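Local coordinates for thiamine-monophosphate kinase (Aquifex aeolicus, PDB 1VQV), which catalyses the ATP-dependent phosphorylation of thiamine monophosphate to thiamine diphosphate, the active form of vitamin B1, using magnesium, at residues D159-L164 with L181-H185. Residue numbers count along the deposited sequence, not the author numbering.
Sequences DSRAGL and LIQRH
Two consecutive alpha-helices, 159-168 and 176-186, pack almost at right angles with Gly163 at the crossing, in the C-terminal half of this PurM-like kinase, after strand 150-153. The short segments 159-164 and 181-185 approach to 7.1 Å between axes, at a signed crossing angle of -106°. Both are helical, and together they bury 443 Å². In register, Gly163 lies nearest Ile182 and Ser160 nearest His185, with CA-CA distances of 3.9 and 4.3 Å.

Leu181 (chi1 m, chi2 t) brings CD1 to 3.9 Å from Ala162 CB. Helix 238-246 covers both residues through Tyr243. Leu181 O is 3.6 Å from Gly163 CA. A CB on Gly163 would clash with this oxygen, so glycine permits the close crossing. Ile182 presents its backbone to Gly163, while its side chain reaches Leu166 and Leu167. The CA-to-CB bond of Arg184 points toward the other helix. Its NH1 forms a salt bridge with Asp159 OD2 at 3.1 Å, though the hydrogen bond within it is weak. Asp159 (chi1 m) also hydrogen-bonds through OD1 to Thr156 and through OD2 to Ser237. His185, with chi1 t, extends over helix 159-168, and its carbonyl oxygen accepts a hydrogen bond from Lys63. The contact borders the substrate region: Ser160 lies about 5 Å from substrate-binding Glu260, side chain to side chain. Ser160 OG meets the imidazole edge, 3.0 Å from His185 CD2. Over one ring face, Leu164 CB makes a CH-pi contact, 3.6 Å from His185 NE2.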
ATOM      1  N   ASP B 159       0.594   3.580 -28.087  1.00 54.51           N
ATOM      2  CA  ASP B 159       0.248   2.157 -28.107  1.00 54.99           C
ATOM      3  C   ASP B 159      -0.758   1.704 -27.054  1.00 53.96           C
ATOM      4  O   ASP B 159      -1.750   1.064 -27.386  1.00 54.44           O
ATOM      5  CB  ASP B 159       1.529   1.319 -28.013  1.00 55.54           C
ATOM      6  CG  ASP B 159       2.487   1.603 -29.160  1.00 56.69           C
ATOM      7  OD1 ASP B 159       3.042   2.714 -29.228  1.00 57.97           O
ATOM      8  OD2 ASP B 159       2.670   0.721 -30.011  1.00 58.37           O
ATOM      9  N   SER B 160      -0.508   2.031 -25.793  1.00 53.93           N
ATOM     10  CA  SER B 160      -1.411   1.643 -24.712  1.00 52.91           C
ATOM     11  C   SER B 160      -2.850   2.144 -24.970  1.00 52.51           C
ATOM     12  O   SER B 160      -3.819   1.428 -24.743  1.00 52.79           O
ATOM     13  CB  SER B 160      -0.860   2.182 -23.385  1.00 52.18           C
ATOM     14  OG  SER B 160      -1.568   1.700 -22.260  1.00 52.99           O
ATOM     15  N   ARG B 161      -2.992   3.360 -25.475  1.00 52.23           N
ATOM     16  CA  ARG B 161      -4.323   3.905 -25.739  1.00 53.32           C
ATOM     17  C   ARG B 161      -5.110   3.174 -26.819  1.00 53.49           C
ATOM     18  O   ARG B 161      -6.320   2.989 -26.698  1.00 54.31           O
ATOM     19  CB  ARG B 161      -4.230   5.383 -26.115  1.00 55.36           C
ATOM     20  CG  ARG B 161      -5.512   5.947 -26.696  1.00 54.98           C
ATOM     21  CD  ARG B 161      -5.460   7.457 -26.736  1.00 56.99           C
ATOM     22  NE  ARG B 161      -6.415   8.016 -27.682  1.00 58.40           N
ATOM     23  CZ  ARG B 161      -6.762   9.296 -27.718  1.00 60.28           C
ATOM     24  NH1 ARG B 161      -6.233  10.153 -26.851  1.00 59.56           N
ATOM     25  NH2 ARG B 161      -7.634   9.723 -28.624  1.00 61.19           N
ATOM     26  N   ALA B 162      -4.430   2.793 -27.892  1.00 52.60           N
ATOM     27  CA  ALA B 162      -5.085   2.091 -28.981  1.00 53.04           C
ATOM     28  C   ALA B 162      -5.503   0.700 -28.487  1.00 53.73           C
ATOM     29  O   ALA B 162      -6.556   0.178 -28.877  1.00 52.99           O
ATOM     30  CB  ALA B 162      -4.137   1.988 -30.191  1.00 50.48           C
ATOM     31  N   GLY B 163      -4.676   0.119 -27.615  1.00 54.18           N
ATOM     32  CA  GLY B 163      -4.948  -1.194 -27.049  1.00 53.95           C
ATOM     33  C   GLY B 163      -6.159  -1.218 -26.130  1.00 54.05           C
ATOM     34  O   GLY B 163      -6.947  -2.168 -26.157  1.00 53.92           O
ATOM     35  N   LEU B 164      -6.311  -0.184 -25.310  1.00 53.74           N
ATOM     36  CA  LEU B 164      -7.446  -0.096 -24.405  1.00 55.36           C
ATOM     37  C   LEU B 164      -8.730   0.041 -25.220  1.00 56.96           C
ATOM     38  O   LEU B 164      -9.781  -0.504 -24.863  1.00 56.92           O
ATOM     39  CB  LEU B 164      -7.289   1.108 -23.474  1.00 55.29           C
ATOM     40  CG  LEU B 164      -8.503   1.444 -22.597  1.00 56.44           C
ATOM     41  CD1 LEU B 164      -8.929   0.210 -21.809  1.00 54.27           C
ATOM     42  CD2 LEU B 164      -8.157   2.602 -21.663  1.00 54.65           C
ATOM     43  N   LEU B 181      -0.613  -4.255 -29.659  1.00 50.69           N
ATOM     44  CA  LEU B 181      -1.100  -3.014 -29.060  1.00 51.11           C
ATOM     45  C   LEU B 181      -1.772  -3.273 -27.723  1.00 52.51           C
ATOM     46  O   LEU B 181      -1.571  -2.533 -26.753  1.00 51.67           O
ATOM     47  CB  LEU B 181      -2.095  -2.328 -30.001  1.00 49.16           C
ATOM     48  CG  LEU B 181      -1.480  -1.617 -31.205  1.00 49.86           C
ATOM     49  CD1 LEU B 181      -2.569  -1.044 -32.118  1.00 48.79           C
ATOM     50  CD2 LEU B 181      -0.572  -0.513 -30.692  1.00 49.48           C
ATOM     51  N   ILE B 182      -2.579  -4.330 -27.696  1.00 53.74           N
ATOM     52  CA  ILE B 182      -3.311  -4.737 -26.506  1.00 53.51           C
ATOM     53  C   ILE B 182      -2.309  -5.204 -25.460  1.00 53.10           C
ATOM     54  O   ILE B 182      -2.401  -4.860 -24.288  1.00 53.99           O
ATOM     55  CB  ILE B 182      -4.281  -5.907 -26.835  1.00 55.14           C
ATOM     56  CG1 ILE B 182      -5.129  -5.549 -28.062  1.00 55.36           C
ATOM     57  CG2 ILE B 182      -5.182  -6.212 -25.637  1.00 54.43           C
ATOM     58  CD1 ILE B 182      -6.127  -6.620 -28.486  1.00 55.05           C
ATOM     59  N   GLN B 183      -1.344  -5.991 -25.897  1.00 51.29           N
ATOM     60  CA  GLN B 183      -0.344  -6.508 -24.995  1.00 52.48           C
ATOM     61  C   GLN B 183       0.435  -5.372 -24.329  1.00 53.56           C
ATOM     62  O   GLN B 183       0.764  -5.453 -23.151  1.00 53.76           O
ATOM     63  CB  GLN B 183       0.565  -7.485 -25.764  1.00 54.35           C
ATOM     64  CG  GLN B 183      -0.246  -8.681 -26.328  1.00 59.61           C
ATOM     65  CD  GLN B 183       0.581  -9.811 -26.963  1.00 62.38           C
ATOM     66  OE1 GLN B 183       0.032 -10.869 -27.325  1.00 61.82           O
ATOM     67  NE2 GLN B 183       1.891  -9.593 -27.103  1.00 62.08           N
ATOM     68  N   ARG B 184       0.701  -4.299 -25.071  1.00 54.37           N
ATOM     69  CA  ARG B 184       1.430  -3.148 -24.535  1.00 54.25           C
ATOM     70  C   ARG B 184       0.649  -2.459 -23.424  1.00 53.37           C
ATOM     71  O   ARG B 184       1.219  -1.793 -22.550  1.00 52.73           O
ATOM     72  CB  ARG B 184       1.723  -2.143 -25.657  1.00 55.25           C
ATOM     73  CG  ARG B 184       3.065  -2.385 -26.342  1.00 56.61           C
ATOM     74  CD  ARG B 184       3.118  -1.934 -27.792  1.00 58.29           C
ATOM     75  NE  ARG B 184       4.130  -2.722 -28.500  1.00 61.66           N
ATOM     76  CZ  ARG B 184       4.234  -2.828 -29.822  1.00 61.45           C
ATOM     77  NH1 ARG B 184       3.396  -2.186 -30.624  1.00 60.62           N
ATOM     78  NH2 ARG B 184       5.161  -3.618 -30.339  1.00 62.50           N
ATOM     79  N   HIS B 185      -0.663  -2.628 -23.459  1.00 51.38           N
ATOM     80  CA  HIS B 185      -1.520  -2.016 -22.466  1.00 51.10           C
ATOM     81  C   HIS B 185      -1.811  -2.972 -21.322  1.00 50.45           C
ATOM     82  O   HIS B 185      -1.919  -2.559 -20.175  1.00 50.00           O
ATOM     83  CB  HIS B 185      -2.814  -1.552 -23.134  1.00 51.52           C
ATOM     84  CG  HIS B 185      -3.846  -1.054 -22.176  1.00 52.03           C
ATOM     85  ND1 HIS B 185      -4.832  -1.865 -21.662  1.00 54.33           N
ATOM     86  CD2 HIS B 185      -4.047   0.170 -21.638  1.00 53.15           C
ATOM     87  CE1 HIS B 185      -5.600  -1.163 -20.847  1.00 54.24           C
ATOM     88  NE2 HIS B 185      -5.145   0.075 -20.815  1.00 53.73           N
TER